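Local coordinates for protein aldo-keto reductase family 1 member C1 (Caenorhabditis elegans, PDB 1QWK) that probably reduces aldehydes or ketones with NADPH, as an aldose reductase-like member of the aldo-keto reductase family, at residues A34-D47 with L261-F274. Sequence-based numbering, arbitrary orientation.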
loop_
_atom_site.group_PDB
_atom_site.type_symbol
_atom_site.label_atom_id
_atom_site.label_comp_id
_atom_site.label_asym_id
_atom_site.label_seq_id
_atom_site.Cartn_x
_atom_site.Cartn_y
_atom_site.Cartn_z
ATOM N N ALA A 34 -1.255 16.940 1.915
ATOM C CA ALA A 34 -1.852 15.789 1.252
ATOM C C ALA A 34 -2.832 15.053 2.164
ATOM O O ALA A 34 -3.933 14.698 1.745
ATOM C CB ALA A 34 -0.756 14.833 0.779
ATOM N N VAL A 35 -2.428 14.824 3.409
ATOM C CA VAL A 35 -3.282 14.121 4.355
ATOM C C VAL A 35 -4.569 14.896 4.619
ATOM O O VAL A 35 -5.662 14.333 4.554
ATOM C CB VAL A 35 -2.546 13.869 5.698
ATOM C CG1 VAL A 35 -3.517 13.344 6.745
ATOM C CG2 VAL A 35 -1.422 12.859 5.488
ATOM N N LYS A 36 -4.447 16.189 4.906
ATOM C CA LYS A 36 -5.630 17.001 5.181
ATOM C C LYS A 36 -6.568 17.081 3.983
ATOM O O LYS A 36 -7.789 17.046 4.137
ATOM C CB LYS A 36 -5.212 18.404 5.627
ATOM C CG LYS A 36 -4.322 18.385 6.860
ATOM C CD LYS A 36 -4.014 19.783 7.384
ATOM C CE LYS A 36 -5.234 20.426 8.020
ATOM N NZ LYS A 36 -4.918 21.789 8.539
ATOM N N THR A 37 -5.998 17.182 2.787
ATOM C CA THR A 37 -6.807 17.252 1.576
ATOM C C THR A 37 -7.558 15.939 1.377
ATOM O O THR A 37 -8.750 15.929 1.054
ATOM C CB THR A 37 -5.932 17.509 0.332
ATOM O OG1 THR A 37 -5.273 18.776 0.464
ATOM C CG2 THR A 37 -6.787 17.519 -0.924
ATOM N N ALA A 38 -6.855 14.831 1.582
ATOM C CA ALA A 38 -7.445 13.509 1.412
ATOM C C ALA A 38 -8.578 13.263 2.402
ATOM O O ALA A 38 -9.661 12.811 2.023
ATOM C CB ALA A 38 -6.370 12.436 1.570
ATOM N N VAL A 39 -8.332 13.553 3.673
ATOM C CA VAL A 39 -9.356 13.338 4.687
ATOM C C VAL A 39 -10.578 14.219 4.439
ATOM O O VAL A 39 -11.713 13.766 4.583
ATOM C CB VAL A 39 -8.797 13.594 6.106
ATOM C CG1 VAL A 39 -9.916 13.493 7.141
ATOM C CG2 VAL A 39 -7.714 12.575 6.421
ATOM N N LYS A 40 -10.358 15.473 4.061
ATOM C CA LYS A 40 -11.488 16.357 3.799
ATOM C C LYS A 40 -12.251 15.897 2.559
ATOM O O LYS A 40 -13.438 16.189 2.410
ATOM C CB LYS A 40 -11.010 17.798 3.620
ATOM C CG LYS A 40 -10.448 18.417 4.884
ATOM C CD LYS A 40 -9.845 19.778 4.593
ATOM C CE LYS A 40 -9.245 20.400 5.840
ATOM N NZ LYS A 40 -8.612 21.712 5.535
ATOM N N ALA A 41 -11.571 15.171 1.675
ATOM C CA ALA A 41 -12.194 14.664 0.453
ATOM C C ALA A 41 -12.992 13.386 0.699
ATOM O O ALA A 41 -13.888 13.048 -0.080
ATOM C CB ALA A 41 -11.131 14.412 -0.612
ATOM N N GLY A 42 -12.671 12.674 1.776
ATOM C CA GLY A 42 -13.390 11.450 2.081
ATOM C C GLY A 42 -12.510 10.263 2.428
ATOM O O GLY A 42 -13.009 9.244 2.905
ATOM N N TYR A 43 -11.207 10.383 2.182
ATOM C CA TYR A 43 -10.279 9.292 2.493
ATOM C C TYR A 43 -10.285 9.038 3.990
ATOM O O TYR A 43 -10.258 9.981 4.777
ATOM C CB TYR A 43 -8.854 9.662 2.092
ATOM C CG TYR A 43 -8.563 9.642 0.614
ATOM C CD1 TYR A 43 -7.794 8.622 0.054
ATOM C CD2 TYR A 43 -8.976 10.683 -0.212
ATOM C CE1 TYR A 43 -7.435 8.646 -1.288
ATOM C CE2 TYR A 43 -8.622 10.715 -1.559
ATOM C CZ TYR A 43 -7.847 9.699 -2.087
ATOM O OH TYR A 43 -7.449 9.753 -3.404
ATOM N N ARG A 44 -10.289 7.771 4.385
ATOM C CA ARG A 44 -10.292 7.440 5.800
ATOM C C ARG A 44 -9.151 6.505 6.183
ATOM O O ARG A 44 -9.115 5.979 7.292
ATOM C CB ARG A 44 -11.649 6.850 6.200
ATOM C CG ARG A 44 -12.772 7.885 6.175
ATOM C CD ARG A 44 -12.578 8.919 7.285
ATOM N NE ARG A 44 -13.608 9.961 7.277
ATOM C CZ ARG A 44 -13.560 11.064 6.537
ATOM N NH1 ARG A 44 -12.527 11.287 5.732
ATOM N NH2 ARG A 44 -14.544 11.950 6.609
ATOM N N LEU A 45 -8.221 6.294 5.259
ATOM C CA LEU A 45 -7.054 5.459 5.543
ATOM C C LEU A 45 -5.797 6.184 5.070
ATOM O O LEU A 45 -5.763 6.742 3.971
ATOM C CB LEU A 45 -7.164 4.087 4.851
ATOM C CG LEU A 45 -6.015 3.099 5.129
ATOM C CD1 LEU A 45 -6.502 1.656 5.021
ATOM C CD2 LEU A 45 -4.878 3.351 4.140
ATOM N N ILE A 46 -4.782 6.187 5.928
ATOM C CA ILE A 46 -3.492 6.800 5.630
ATOM C C ILE A 46 -2.443 5.703 5.787
ATOM O O ILE A 46 -2.361 5.058 6.834
ATOM C CB ILE A 46 -3.143 7.950 6.616
ATOM C CG1 ILE A 46 -4.237 9.029 6.581
ATOM C CG2 ILE A 46 -1.788 8.554 6.251
ATOM C CD1 ILE A 46 -4.543 9.568 5.195
ATOM N N ASP A 47 -1.649 5.492 4.742
ATOM C CA ASP A 47 -0.616 4.460 4.750
ATOM C C ASP A 47 0.770 5.085 4.800
ATOM O O ASP A 47 1.125 5.893 3.944
ATOM C CB ASP A 47 -0.729 3.601 3.487
ATOM C CG ASP A 47 0.235 2.438 3.491
ATOM O OD1 ASP A 47 -0.137 1.352 3.995
ATOM O OD2 ASP A 47 1.377 2.609 3.012
ATOM N N LEU A 261 -4.034 1.982 -2.753
ATOM C CA LEU A 261 -3.251 3.070 -2.170
ATOM C C LEU A 261 -2.629 4.003 -3.209
ATOM O O LEU A 261 -1.415 4.004 -3.391
ATOM C CB LEU A 261 -2.120 2.505 -1.303
ATOM C CG LEU A 261 -2.491 1.731 -0.044
ATOM C CD1 LEU A 261 -1.225 1.171 0.614
ATOM C CD2 LEU A 261 -3.235 2.645 0.916
ATOM N N PRO A 262 -3.450 4.800 -3.911
ATOM C CA PRO A 262 -2.902 5.723 -4.914
ATOM C C PRO A 262 -1.895 6.671 -4.245
ATOM O O PRO A 262 -2.162 7.194 -3.159
ATOM C CB PRO A 262 -4.148 6.445 -5.433
ATOM C CG PRO A 262 -5.101 6.382 -4.265
ATOM C CD PRO A 262 -4.907 4.960 -3.788
ATOM N N LYS A 263 -0.753 6.887 -4.903
ATOM C CA LYS A 263 0.334 7.730 -4.381
ATOM C C LYS A 263 0.242 9.229 -4.666
ATOM O O LYS A 263 1.007 10.017 -4.103
ATOM C CB LYS A 263 1.685 7.230 -4.912
ATOM C CG LYS A 263 1.865 7.407 -6.423
ATOM C CD LYS A 263 3.278 7.065 -6.882
ATOM C CE LYS A 263 3.439 7.230 -8.388
ATOM N NZ LYS A 263 4.833 6.941 -8.849
ATOM N N SER A 264 -0.671 9.620 -5.544
ATOM C CA SER A 264 -0.841 11.027 -5.899
ATOM C C SER A 264 -0.732 11.949 -4.685
ATOM O O SER A 264 -1.260 11.644 -3.616
ATOM C CB SER A 264 -2.194 11.228 -6.581
ATOM O OG SER A 264 -2.292 10.428 -7.749
ATOM N N ILE A 265 -0.037 13.073 -4.851
ATOM C CA ILE A 265 0.135 14.038 -3.767
ATOM C C ILE A 265 -0.472 15.390 -4.139
ATOM O O ILE A 265 -0.657 16.255 -3.284
ATOM C CB ILE A 265 1.622 14.255 -3.429
ATOM C CG1 ILE A 265 2.346 14.879 -4.623
ATOM C CG2 ILE A 265 2.268 12.929 -3.063
ATOM C CD1 ILE A 265 3.792 15.236 -4.340
ATOM N N GLN A 266 -0.767 15.567 -5.422
ATOM C CA GLN A 266 -1.362 16.804 -5.908
ATOM C C GLN A 266 -2.839 16.840 -5.534
ATOM O O GLN A 266 -3.546 15.844 -5.683
ATOM C CB GLN A 266 -1.201 16.893 -7.424
ATOM C CG GLN A 266 0.240 17.022 -7.880
ATOM C CD GLN A 266 0.404 16.789 -9.369
ATOM O OE1 GLN A 266 0.344 15.649 -9.841
ATOM N NE2 GLN A 266 0.597 17.869 -10.121
ATOM N N GLU A 267 -3.296 17.992 -5.050
ATOM C CA GLU A 267 -4.686 18.171 -4.632
ATOM C C GLU A 267 -5.720 17.663 -5.633
ATOM O O GLU A 267 -6.644 16.938 -5.261
ATOM C CB GLU A 267 -4.953 19.650 -4.333
ATOM C CG GLU A 267 -6.396 19.964 -3.963
ATOM C CD GLU A 267 -6.594 21.415 -3.544
ATOM O OE1 GLU A 267 -6.212 22.317 -4.319
ATOM O OE2 GLU A 267 -7.137 21.647 -2.444
ATOM N N ASN A 268 -5.574 18.044 -6.896
ATOM C CA ASN A 268 -6.526 17.617 -7.916
ATOM C C ASN A 268 -6.495 16.119 -8.174
ATOM O O ASN A 268 -7.531 15.513 -8.439
ATOM C CB ASN A 268 -6.283 18.368 -9.225
ATOM C CG ASN A 268 -6.631 19.838 -9.119
ATOM O OD1 ASN A 268 -7.742 20.193 -8.722
ATOM N ND2 ASN A 268 -5.685 20.700 -9.473
ATOM N N ARG A 269 -5.313 15.519 -8.102
ATOM C CA ARG A 269 -5.210 14.087 -8.335
ATOM C C ARG A 269 -5.757 13.304 -7.145
ATOM O O ARG A 269 -6.385 12.260 -7.321
ATOM C CB ARG A 269 -3.762 13.694 -8.623
ATOM C CG ARG A 269 -3.193 14.420 -9.829
ATOM C CD ARG A 269 -2.067 13.645 -10.472
ATOM N NE ARG A 269 -1.444 14.406 -11.551
ATOM C CZ ARG A 269 -0.583 13.895 -12.426
ATOM N NH1 ARG A 269 -0.242 12.616 -12.352
ATOM N NH2 ARG A 269 -0.061 14.667 -13.370
ATOM N N ILE A 270 -5.523 13.812 -5.938
ATOM C CA ILE A 270 -6.029 13.155 -4.738
ATOM C C ILE A 270 -7.554 13.119 -4.817
ATOM O O ILE A 270 -8.184 12.120 -4.472
ATOM C CB ILE A 270 -5.590 13.902 -3.450
ATOM C CG1 ILE A 270 -4.076 13.749 -3.256
ATOM C CG2 ILE A 270 -6.348 13.355 -2.234
ATOM C CD1 ILE A 270 -3.508 14.529 -2.088
ATOM N N LYS A 271 -8.149 14.211 -5.285
ATOM C CA LYS A 271 -9.599 14.274 -5.407
ATOM C C LYS A 271 -10.081 13.378 -6.542
ATOM O O LYS A 271 -11.101 12.703 -6.417
ATOM C CB LYS A 271 -10.053 15.713 -5.655
ATOM C CG LYS A 271 -9.873 16.638 -4.459
ATOM C CD LYS A 271 -10.347 18.042 -4.797
ATOM C CE LYS A 271 -10.212 18.989 -3.620
ATOM N NZ LYS A 271 -10.620 20.371 -4.007
ATOM N N GLU A 272 -9.337 13.370 -7.643
ATOM C CA GLU A 272 -9.686 12.553 -8.802
ATOM C C GLU A 272 -9.690 11.063 -8.467
ATOM O O GLU A 272 -10.619 10.346 -8.827
ATOM C CB GLU A 272 -8.693 12.801 -9.940
ATOM C CG GLU A 272 -9.061 12.104 -11.251
ATOM C CD GLU A 272 -7.902 12.051 -12.236
ATOM O OE1 GLU A 272 -7.163 13.052 -12.344
ATOM O OE2 GLU A 272 -7.741 11.013 -12.913
ATOM N N ASN A 273 -8.649 10.603 -7.779
ATOM C CA ASN A 273 -8.534 9.194 -7.432
ATOM C C ASN A 273 -9.641 8.684 -6.508
ATOM O O ASN A 273 -9.887 7.483 -6.445
ATOM C CB ASN A 273 -7.171 8.905 -6.794
ATOM C CG ASN A 273 -6.005 9.192 -7.733
ATOM O OD1 ASN A 273 -6.145 9.135 -8.953
ATOM N ND2 ASN A 273 -4.842 9.482 -7.161
ATOM N N PHE A 274 -10.305 9.589 -5.792
ATOM C CA PHE A 274 -11.371 9.188 -4.874
ATOM C C PHE A 274 -12.706 8.989 -5.583
ATOM O O PHE A 274 -13.612 8.338 -5.054
ATOM C CB PHE A 274 -11.542 10.239 -3.768
ATOM C CG PHE A 274 -12.391 9.773 -2.614
ATOM C CD1 PHE A 274 -11.906 8.820 -1.719
ATOM C CD2 PHE A 274 -13.675 10.278 -2.427
ATOM C CE1 PHE A 274 -12.685 8.372 -0.654
ATOM C CE2 PHE A 274 -14.466 9.837 -1.363
ATOM C CZ PHE A 274 -13.967 8.880 -0.473
HETATM O O HOH W 1 -4.525 9.816 -4.122
#
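This contact lies where the ring of outer helices of the (beta/alpha)8 TIM barrel closes in the aldo-keto reductase fold, the first of them, 28-41, meeting the one after the eighth strand, 259-261; Tyr43, in the turn between helix 28-41 and strand 45-47, reaches across to it. The axes of helix segments 34-41 and 267-274 approach to 9.6 Å at their closest, with directions 33° apart, near enough for small residues of one to receive Ile270 of the other. The two branches of Ile270 divide the work: Ile270 CD1 lies 4.0 Å from Ala34 CB, while its CG2 approaches Ala38 CB and presses against Tyr43 CE2 at 3.5 Å. With CG beside its backbone N (chi1 -74°), the Tyr43 ring lies across to the second helix, and its OH donates to Ile270 O over 2.7 Å. That oxygen sits at the ring edge, and the hydroxyl meets it on a lone pair in the carbonyl plane. A water donates to the same hydroxyl and accepts from Asn273 ND2, which also makes a weak bond to Ser264 OG. A phenylalanine at Tyr43 would probably keep much of the ring packing but leave Ile270 O and the water without their hydroxyl partner. Phe274 comes over one face of the tyrosine, its CD1 3.7 Å above the plane and offset toward the rim; the rings meet obliquely, planes 36° apart. The far end of the phenylalanine lies against the turn, with Phe274 CZ 3.5 Å from Gly42 C; Gly42, with positive phi just after the helix, lets the ring lie this close to the backbone. Toward the barrel interior, Leu261 lays both methyls on Asp47, a carboxylate salt-bridged through OD2 to Lys81, which is predicted to lower the pKa of Tyr52, the likely proton donor. Leu261 CD2 also touches Leu45 CD2, while Leu261 CD1 rests 3.5 Å from Asp47 CG.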